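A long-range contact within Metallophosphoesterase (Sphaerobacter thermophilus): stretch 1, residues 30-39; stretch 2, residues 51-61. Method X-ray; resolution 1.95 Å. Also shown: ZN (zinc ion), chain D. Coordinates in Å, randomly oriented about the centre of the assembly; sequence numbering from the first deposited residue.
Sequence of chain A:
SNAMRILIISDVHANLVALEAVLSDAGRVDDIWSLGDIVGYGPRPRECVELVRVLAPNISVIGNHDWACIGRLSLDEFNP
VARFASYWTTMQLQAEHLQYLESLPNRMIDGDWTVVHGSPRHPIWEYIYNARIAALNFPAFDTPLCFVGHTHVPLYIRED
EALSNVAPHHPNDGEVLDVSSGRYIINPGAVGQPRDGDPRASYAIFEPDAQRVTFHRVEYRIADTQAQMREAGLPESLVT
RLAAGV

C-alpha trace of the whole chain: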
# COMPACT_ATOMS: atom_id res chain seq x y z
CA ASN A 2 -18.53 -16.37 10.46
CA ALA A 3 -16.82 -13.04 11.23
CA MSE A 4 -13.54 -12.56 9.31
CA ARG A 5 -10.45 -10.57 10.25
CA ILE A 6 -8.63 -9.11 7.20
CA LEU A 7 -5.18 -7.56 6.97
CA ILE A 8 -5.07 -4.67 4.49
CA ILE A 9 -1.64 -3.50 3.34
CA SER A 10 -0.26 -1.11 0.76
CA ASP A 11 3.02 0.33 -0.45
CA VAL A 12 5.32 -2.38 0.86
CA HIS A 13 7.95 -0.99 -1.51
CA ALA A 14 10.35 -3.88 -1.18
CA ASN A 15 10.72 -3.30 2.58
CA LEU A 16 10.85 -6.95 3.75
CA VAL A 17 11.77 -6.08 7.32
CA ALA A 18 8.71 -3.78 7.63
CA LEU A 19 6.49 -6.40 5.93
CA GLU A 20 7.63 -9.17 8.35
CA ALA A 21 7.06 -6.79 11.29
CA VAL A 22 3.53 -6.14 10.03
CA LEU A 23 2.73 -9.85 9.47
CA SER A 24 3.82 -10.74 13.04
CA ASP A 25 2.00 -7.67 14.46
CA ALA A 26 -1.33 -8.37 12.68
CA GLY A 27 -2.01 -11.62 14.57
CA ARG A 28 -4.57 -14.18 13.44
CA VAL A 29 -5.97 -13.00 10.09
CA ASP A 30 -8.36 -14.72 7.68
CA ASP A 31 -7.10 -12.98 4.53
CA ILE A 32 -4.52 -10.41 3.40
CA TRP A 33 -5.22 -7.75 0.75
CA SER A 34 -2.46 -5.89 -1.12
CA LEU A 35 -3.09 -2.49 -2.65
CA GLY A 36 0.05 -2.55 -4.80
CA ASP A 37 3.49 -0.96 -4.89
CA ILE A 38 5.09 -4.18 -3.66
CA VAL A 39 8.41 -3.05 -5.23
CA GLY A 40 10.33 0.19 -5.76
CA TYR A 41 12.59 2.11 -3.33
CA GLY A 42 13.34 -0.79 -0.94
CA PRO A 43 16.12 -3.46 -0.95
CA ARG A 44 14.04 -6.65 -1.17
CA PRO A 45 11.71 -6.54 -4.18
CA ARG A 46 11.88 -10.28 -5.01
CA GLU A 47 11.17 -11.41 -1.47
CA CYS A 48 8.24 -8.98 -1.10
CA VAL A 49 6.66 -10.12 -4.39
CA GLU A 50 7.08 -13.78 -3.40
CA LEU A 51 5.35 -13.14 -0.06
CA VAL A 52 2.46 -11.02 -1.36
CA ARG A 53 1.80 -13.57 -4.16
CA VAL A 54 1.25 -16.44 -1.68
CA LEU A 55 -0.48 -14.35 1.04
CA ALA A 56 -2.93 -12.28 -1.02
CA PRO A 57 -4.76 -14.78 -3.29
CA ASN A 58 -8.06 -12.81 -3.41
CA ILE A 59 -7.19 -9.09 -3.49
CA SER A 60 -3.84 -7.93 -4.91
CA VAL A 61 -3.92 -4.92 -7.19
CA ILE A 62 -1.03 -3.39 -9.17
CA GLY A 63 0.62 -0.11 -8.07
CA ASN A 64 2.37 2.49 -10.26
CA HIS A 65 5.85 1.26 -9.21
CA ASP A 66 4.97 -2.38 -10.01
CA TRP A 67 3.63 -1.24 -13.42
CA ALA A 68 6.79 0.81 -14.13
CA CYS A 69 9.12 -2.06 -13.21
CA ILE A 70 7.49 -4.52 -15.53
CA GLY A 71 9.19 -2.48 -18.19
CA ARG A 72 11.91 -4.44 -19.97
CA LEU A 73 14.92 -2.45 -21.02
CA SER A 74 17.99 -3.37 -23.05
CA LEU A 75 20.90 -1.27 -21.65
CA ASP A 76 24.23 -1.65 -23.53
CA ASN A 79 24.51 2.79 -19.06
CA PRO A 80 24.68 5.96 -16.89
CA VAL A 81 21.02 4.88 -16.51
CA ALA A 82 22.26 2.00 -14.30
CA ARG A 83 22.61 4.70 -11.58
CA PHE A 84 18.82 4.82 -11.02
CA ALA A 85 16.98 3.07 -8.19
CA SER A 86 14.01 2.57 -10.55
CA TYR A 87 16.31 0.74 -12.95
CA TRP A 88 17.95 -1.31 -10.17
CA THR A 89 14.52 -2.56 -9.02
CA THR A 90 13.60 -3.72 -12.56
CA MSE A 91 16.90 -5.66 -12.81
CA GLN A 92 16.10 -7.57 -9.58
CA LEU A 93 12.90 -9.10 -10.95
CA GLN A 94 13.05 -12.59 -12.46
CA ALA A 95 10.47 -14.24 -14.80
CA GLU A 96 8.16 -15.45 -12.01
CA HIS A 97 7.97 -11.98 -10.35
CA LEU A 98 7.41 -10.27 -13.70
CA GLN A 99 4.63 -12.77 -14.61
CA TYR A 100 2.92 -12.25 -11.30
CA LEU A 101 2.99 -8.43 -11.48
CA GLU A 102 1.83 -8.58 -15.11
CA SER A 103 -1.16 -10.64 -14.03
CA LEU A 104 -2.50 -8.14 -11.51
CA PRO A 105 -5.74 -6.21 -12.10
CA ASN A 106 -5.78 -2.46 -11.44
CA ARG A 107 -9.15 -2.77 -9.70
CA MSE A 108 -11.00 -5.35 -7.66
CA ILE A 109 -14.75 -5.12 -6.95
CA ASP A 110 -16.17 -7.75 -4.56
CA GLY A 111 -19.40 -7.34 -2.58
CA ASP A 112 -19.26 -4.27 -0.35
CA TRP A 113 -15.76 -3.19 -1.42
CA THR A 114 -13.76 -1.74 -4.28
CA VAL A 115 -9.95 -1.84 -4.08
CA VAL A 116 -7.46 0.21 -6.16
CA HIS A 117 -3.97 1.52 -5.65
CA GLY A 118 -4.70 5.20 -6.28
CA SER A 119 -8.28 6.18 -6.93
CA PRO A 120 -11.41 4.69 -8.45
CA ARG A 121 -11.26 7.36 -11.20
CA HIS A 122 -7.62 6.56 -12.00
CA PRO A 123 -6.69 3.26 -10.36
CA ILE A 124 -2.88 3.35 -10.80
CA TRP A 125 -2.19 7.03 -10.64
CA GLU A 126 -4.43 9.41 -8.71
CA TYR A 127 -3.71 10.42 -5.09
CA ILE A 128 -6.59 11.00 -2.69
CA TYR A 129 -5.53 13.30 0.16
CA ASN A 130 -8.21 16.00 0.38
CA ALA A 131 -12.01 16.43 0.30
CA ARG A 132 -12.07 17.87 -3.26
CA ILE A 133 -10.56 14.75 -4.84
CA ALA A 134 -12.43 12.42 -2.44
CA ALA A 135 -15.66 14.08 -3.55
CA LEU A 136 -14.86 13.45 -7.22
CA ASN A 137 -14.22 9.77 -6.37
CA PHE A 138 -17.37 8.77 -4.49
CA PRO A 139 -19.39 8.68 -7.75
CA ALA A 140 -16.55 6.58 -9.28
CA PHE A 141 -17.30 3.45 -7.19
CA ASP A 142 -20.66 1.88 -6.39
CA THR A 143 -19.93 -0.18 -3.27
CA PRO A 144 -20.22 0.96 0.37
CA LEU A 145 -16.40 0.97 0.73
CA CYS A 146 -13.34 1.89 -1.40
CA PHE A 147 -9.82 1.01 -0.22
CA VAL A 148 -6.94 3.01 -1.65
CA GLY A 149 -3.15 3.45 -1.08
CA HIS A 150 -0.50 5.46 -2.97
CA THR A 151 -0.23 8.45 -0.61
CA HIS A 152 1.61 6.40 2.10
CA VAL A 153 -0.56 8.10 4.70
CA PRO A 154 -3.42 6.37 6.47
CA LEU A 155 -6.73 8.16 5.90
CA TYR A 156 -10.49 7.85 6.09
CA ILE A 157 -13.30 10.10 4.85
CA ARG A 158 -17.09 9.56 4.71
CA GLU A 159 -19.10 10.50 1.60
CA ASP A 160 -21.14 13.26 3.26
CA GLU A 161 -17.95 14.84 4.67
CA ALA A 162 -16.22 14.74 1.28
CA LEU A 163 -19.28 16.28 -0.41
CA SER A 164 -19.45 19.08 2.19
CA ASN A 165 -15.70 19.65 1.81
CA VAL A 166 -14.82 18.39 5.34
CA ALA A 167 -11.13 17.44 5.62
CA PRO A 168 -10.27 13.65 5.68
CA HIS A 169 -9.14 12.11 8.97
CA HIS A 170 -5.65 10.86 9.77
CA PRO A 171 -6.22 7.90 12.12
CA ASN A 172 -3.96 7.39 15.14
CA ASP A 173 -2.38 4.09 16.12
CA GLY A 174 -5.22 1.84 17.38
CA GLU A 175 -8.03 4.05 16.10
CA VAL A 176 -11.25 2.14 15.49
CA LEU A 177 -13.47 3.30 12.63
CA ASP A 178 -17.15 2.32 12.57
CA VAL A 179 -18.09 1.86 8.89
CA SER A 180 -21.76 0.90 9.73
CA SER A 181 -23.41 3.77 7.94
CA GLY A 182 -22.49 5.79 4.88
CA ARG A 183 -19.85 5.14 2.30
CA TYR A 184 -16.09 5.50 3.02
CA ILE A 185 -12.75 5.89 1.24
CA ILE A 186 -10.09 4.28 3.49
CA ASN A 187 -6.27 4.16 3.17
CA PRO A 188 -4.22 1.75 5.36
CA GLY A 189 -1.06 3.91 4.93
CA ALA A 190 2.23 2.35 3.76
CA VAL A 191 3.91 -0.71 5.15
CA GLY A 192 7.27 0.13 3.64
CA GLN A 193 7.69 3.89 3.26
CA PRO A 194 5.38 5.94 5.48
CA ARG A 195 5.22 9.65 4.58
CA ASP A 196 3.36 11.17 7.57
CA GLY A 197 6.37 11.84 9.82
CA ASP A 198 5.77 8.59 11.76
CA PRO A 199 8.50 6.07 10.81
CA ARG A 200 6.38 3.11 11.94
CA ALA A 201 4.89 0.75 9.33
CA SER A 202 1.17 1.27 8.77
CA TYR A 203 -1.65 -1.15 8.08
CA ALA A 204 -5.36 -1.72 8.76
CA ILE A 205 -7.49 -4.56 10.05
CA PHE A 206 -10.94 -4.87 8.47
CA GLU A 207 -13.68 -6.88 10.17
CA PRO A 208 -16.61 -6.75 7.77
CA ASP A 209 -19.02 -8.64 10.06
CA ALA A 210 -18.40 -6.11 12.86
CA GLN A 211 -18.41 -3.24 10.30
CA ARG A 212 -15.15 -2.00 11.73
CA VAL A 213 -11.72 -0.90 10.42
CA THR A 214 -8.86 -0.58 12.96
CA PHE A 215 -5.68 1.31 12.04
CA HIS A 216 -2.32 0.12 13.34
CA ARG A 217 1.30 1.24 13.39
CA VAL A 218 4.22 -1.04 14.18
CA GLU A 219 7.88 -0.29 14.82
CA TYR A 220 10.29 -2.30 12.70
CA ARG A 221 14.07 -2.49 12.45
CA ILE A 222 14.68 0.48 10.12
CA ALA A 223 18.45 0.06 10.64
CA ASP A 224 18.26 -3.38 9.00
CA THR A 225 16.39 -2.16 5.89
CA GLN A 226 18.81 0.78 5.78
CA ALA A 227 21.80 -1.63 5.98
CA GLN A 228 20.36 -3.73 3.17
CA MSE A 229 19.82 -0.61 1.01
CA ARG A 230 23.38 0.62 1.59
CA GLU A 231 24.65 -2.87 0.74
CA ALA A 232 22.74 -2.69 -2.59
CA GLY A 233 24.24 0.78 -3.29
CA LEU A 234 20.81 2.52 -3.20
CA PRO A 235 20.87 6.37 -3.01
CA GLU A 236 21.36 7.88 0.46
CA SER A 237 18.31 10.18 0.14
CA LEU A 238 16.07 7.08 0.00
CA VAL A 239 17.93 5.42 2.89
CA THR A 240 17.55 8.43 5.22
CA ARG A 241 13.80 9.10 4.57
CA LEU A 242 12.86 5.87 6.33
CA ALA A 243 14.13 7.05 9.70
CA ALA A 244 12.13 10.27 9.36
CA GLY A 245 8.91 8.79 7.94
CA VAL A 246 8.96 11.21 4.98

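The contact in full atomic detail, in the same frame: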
# COMPACT_ATOMS: atom_id res chain seq x y z
N ASP A 30 -7.68 -13.80 8.58
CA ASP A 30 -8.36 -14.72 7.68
C ASP A 30 -8.03 -14.49 6.23
O ASP A 30 -8.30 -15.36 5.40
CB ASP A 30 -9.88 -14.62 7.89
CG ASP A 30 -10.26 -14.99 9.29
OD1 ASP A 30 -9.95 -16.13 9.69
OD2 ASP A 30 -10.82 -14.13 10.00
N ASP A 31 -7.48 -13.32 5.91
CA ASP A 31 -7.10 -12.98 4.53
C ASP A 31 -6.22 -11.74 4.58
O ASP A 31 -6.24 -10.99 5.56
CB ASP A 31 -8.34 -12.74 3.63
CG ASP A 31 -8.04 -12.87 2.12
OD1 ASP A 31 -6.92 -13.28 1.71
OD2 ASP A 31 -8.96 -12.55 1.32
N ILE A 32 -5.42 -11.56 3.54
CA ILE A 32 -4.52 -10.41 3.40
C ILE A 32 -4.77 -9.77 2.03
O ILE A 32 -4.79 -10.47 1.00
CB ILE A 32 -3.07 -10.86 3.59
CG1 ILE A 32 -2.86 -11.33 5.06
CG2 ILE A 32 -2.06 -9.74 3.17
CD1 ILE A 32 -1.58 -12.15 5.29
N TRP A 33 -5.00 -8.46 2.01
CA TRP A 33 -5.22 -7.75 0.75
C TRP A 33 -4.09 -6.76 0.48
O TRP A 33 -3.75 -5.98 1.36
CB TRP A 33 -6.50 -6.92 0.77
CG TRP A 33 -7.79 -7.65 1.01
CD1 TRP A 33 -8.01 -9.01 1.00
CD2 TRP A 33 -9.05 -7.03 1.24
NE1 TRP A 33 -9.35 -9.25 1.25
CE2 TRP A 33 -10.00 -8.06 1.38
CE3 TRP A 33 -9.46 -5.70 1.35
CZ2 TRP A 33 -11.36 -7.80 1.64
CZ3 TRP A 33 -10.84 -5.44 1.60
CH2 TRP A 33 -11.75 -6.49 1.76
N SER A 34 -3.53 -6.81 -0.73
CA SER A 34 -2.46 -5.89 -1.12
C SER A 34 -2.97 -4.84 -2.09
O SER A 34 -3.60 -5.16 -3.12
CB SER A 34 -1.28 -6.66 -1.73
OG SER A 34 -0.33 -5.78 -2.36
N LEU A 35 -2.70 -3.57 -1.78
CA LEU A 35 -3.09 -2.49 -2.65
C LEU A 35 -1.97 -2.03 -3.58
O LEU A 35 -2.04 -0.96 -4.17
CB LEU A 35 -3.64 -1.32 -1.80
CG LEU A 35 -5.08 -1.41 -1.34
CD1 LEU A 35 -5.43 -2.76 -0.69
CD2 LEU A 35 -5.47 -0.21 -0.38
N GLY A 36 -0.94 -2.85 -3.76
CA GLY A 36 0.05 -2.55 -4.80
C GLY A 36 1.25 -1.78 -4.30
O GLY A 36 1.35 -1.47 -3.09
N ASP A 37 2.16 -1.46 -5.24
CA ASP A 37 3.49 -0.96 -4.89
C ASP A 37 4.22 -1.90 -3.92
O ASP A 37 4.72 -1.49 -2.86
CB ASP A 37 3.45 0.48 -4.36
CG ASP A 37 3.40 1.52 -5.47
OD1 ASP A 37 3.35 1.15 -6.68
OD2 ASP A 37 3.39 2.71 -5.16
N ILE A 38 4.28 -3.18 -4.31
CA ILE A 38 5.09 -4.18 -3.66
C ILE A 38 6.60 -3.89 -3.82
O ILE A 38 7.39 -4.26 -2.96
CB ILE A 38 4.77 -5.55 -4.29
CG1 ILE A 38 3.24 -5.77 -4.35
CG2 ILE A 38 5.41 -6.65 -3.51
CD1 ILE A 38 2.80 -7.07 -5.11
N VAL A 39 6.99 -3.27 -4.94
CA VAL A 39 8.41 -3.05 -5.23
C VAL A 39 8.64 -1.56 -5.40
O VAL A 39 7.69 -0.77 -5.38
CB VAL A 39 8.88 -3.80 -6.53
CG1 VAL A 39 8.64 -5.33 -6.43
CG2 VAL A 39 8.16 -3.22 -7.78
N LEU A 51 6.25 -13.13 -1.21
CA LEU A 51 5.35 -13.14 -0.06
C LEU A 51 3.92 -12.71 -0.36
O LEU A 51 2.96 -13.42 -0.02
CB LEU A 51 5.87 -12.21 1.03
CG LEU A 51 6.92 -12.81 1.94
CD1 LEU A 51 7.38 -11.75 2.89
CD2 LEU A 51 6.32 -13.94 2.69
N VAL A 52 3.79 -11.54 -0.98
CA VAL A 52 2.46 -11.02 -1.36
C VAL A 52 1.70 -12.00 -2.28
O VAL A 52 0.48 -12.22 -2.11
CB VAL A 52 2.54 -9.59 -1.97
CG1 VAL A 52 1.18 -9.19 -2.61
CG2 VAL A 52 2.92 -8.58 -0.88
N ARG A 53 2.41 -12.59 -3.24
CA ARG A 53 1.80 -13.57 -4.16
C ARG A 53 1.07 -14.70 -3.40
O ARG A 53 -0.10 -15.01 -3.71
CB ARG A 53 2.86 -14.18 -5.09
CG ARG A 53 2.31 -15.27 -5.99
CD ARG A 53 3.36 -15.70 -7.02
NE ARG A 53 2.73 -16.46 -8.09
CZ ARG A 53 3.24 -16.64 -9.29
NH1 ARG A 53 4.44 -16.12 -9.61
NH2 ARG A 53 2.55 -17.34 -10.17
N VAL A 54 1.77 -15.29 -2.43
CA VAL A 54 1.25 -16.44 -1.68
C VAL A 54 0.15 -15.97 -0.70
O VAL A 54 -0.90 -16.61 -0.57
CB VAL A 54 2.41 -17.17 -0.87
CG1 VAL A 54 1.83 -18.17 0.14
CG2 VAL A 54 3.33 -17.89 -1.82
N LEU A 55 0.38 -14.83 -0.06
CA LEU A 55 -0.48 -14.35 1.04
C LEU A 55 -1.75 -13.61 0.65
O LEU A 55 -2.69 -13.51 1.45
CB LEU A 55 0.33 -13.48 1.99
CG LEU A 55 1.44 -14.19 2.77
CD1 LEU A 55 2.17 -13.16 3.63
CD2 LEU A 55 0.88 -15.30 3.64
N ALA A 56 -1.79 -13.08 -0.58
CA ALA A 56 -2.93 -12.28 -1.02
C ALA A 56 -3.58 -12.91 -2.25
O ALA A 56 -3.56 -12.32 -3.32
CB ALA A 56 -2.49 -10.83 -1.28
N PRO A 57 -4.17 -14.12 -2.10
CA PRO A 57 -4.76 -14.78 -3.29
C PRO A 57 -6.07 -14.14 -3.81
O PRO A 57 -6.45 -14.38 -4.95
CB PRO A 57 -5.03 -16.22 -2.80
CG PRO A 57 -5.24 -16.08 -1.23
CD PRO A 57 -4.19 -15.00 -0.91
N ASN A 58 -6.76 -13.35 -2.99
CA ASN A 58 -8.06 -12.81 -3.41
C ASN A 58 -8.00 -11.37 -3.88
O ASN A 58 -8.66 -11.03 -4.86
CB ASN A 58 -9.10 -12.96 -2.28
CG ASN A 58 -9.36 -14.40 -1.92
OD1 ASN A 58 -9.69 -15.22 -2.78
ND2 ASN A 58 -9.21 -14.72 -0.64
N ILE A 59 -7.26 -10.52 -3.16
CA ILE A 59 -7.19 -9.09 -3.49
C ILE A 59 -5.72 -8.68 -3.53
O ILE A 59 -5.04 -8.68 -2.51
CB ILE A 59 -7.98 -8.19 -2.48
CG1 ILE A 59 -9.47 -8.55 -2.43
CG2 ILE A 59 -7.83 -6.67 -2.83
CD1 ILE A 59 -10.25 -7.99 -3.57
N SER A 60 -5.22 -8.38 -4.72
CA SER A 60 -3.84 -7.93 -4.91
C SER A 60 -3.86 -7.10 -6.18
O SER A 60 -3.97 -7.64 -7.29
CB SER A 60 -2.89 -9.13 -5.08
OG SER A 60 -1.53 -8.71 -5.22
N VAL A 61 -3.80 -5.77 -6.04
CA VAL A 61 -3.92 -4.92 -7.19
C VAL A 61 -2.55 -4.28 -7.49
O VAL A 61 -1.69 -4.22 -6.62
CB VAL A 61 -5.10 -3.86 -7.02
CG1 VAL A 61 -6.48 -4.58 -6.87
CG2 VAL A 61 -4.86 -2.93 -5.84
ZN ZN D . 3.77 3.82 -3.27
O HOH W 1 -6.33 -11.85 -0.69
O HOH W 2 -0.64 -6.08 -4.91
O HOH W 3 4.89 5.66 -4.43

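Strand 31-34 lies beside a chain that leaves helix 51-55, turns through Ala56 to Asn58 and then runs parallel to the strand as residues 59-60, a weakly bonded strand. The contact buries 634 Å² over both sides. Two backbone hydrogen bonds fix the register: Ser34 N donates to Ile59 O (3.0 Å), and Val61 N donates to Ser34 O (3.0 Å), the pattern expected of alternate residues in a parallel pair. Beyond the strand, Gly36 CA comes within 3.0 Å of Val61 O. A side chain here would strike that carbonyl, and the backbone angles of Gly36 themselves call for glycine.

On one face of the pairing, Ile59 covers the Trp33 indole, its CG1 lying 3.7 Å from the centroid of the five-membered ring, almost on the ring normal. On the other face, the small Ser34 lets Val52 approach (Ser34 CB to Val52 CG1, 3.6 Å); Val52 CG1 also meets Ile38 CD1 at 3.7 Å, so the branched Val52 packs against both, and all three residues are buried. Water 2 bridges Ser34 OG (2.6 Å) and Ser60 OG (2.8 Å), and donates to Val61 O.

At the more exposed end, Ile32 points toward the helix end, its CD1 4.0 Å from Leu55 CB. Asp31's carboxylate accepts from Asn58 ND2 through OD2 (2.9 Å) and from water 1 through OD1; water 1 also donates to Ile32 O and accepts from Asn58 N, tying the turn to the strand.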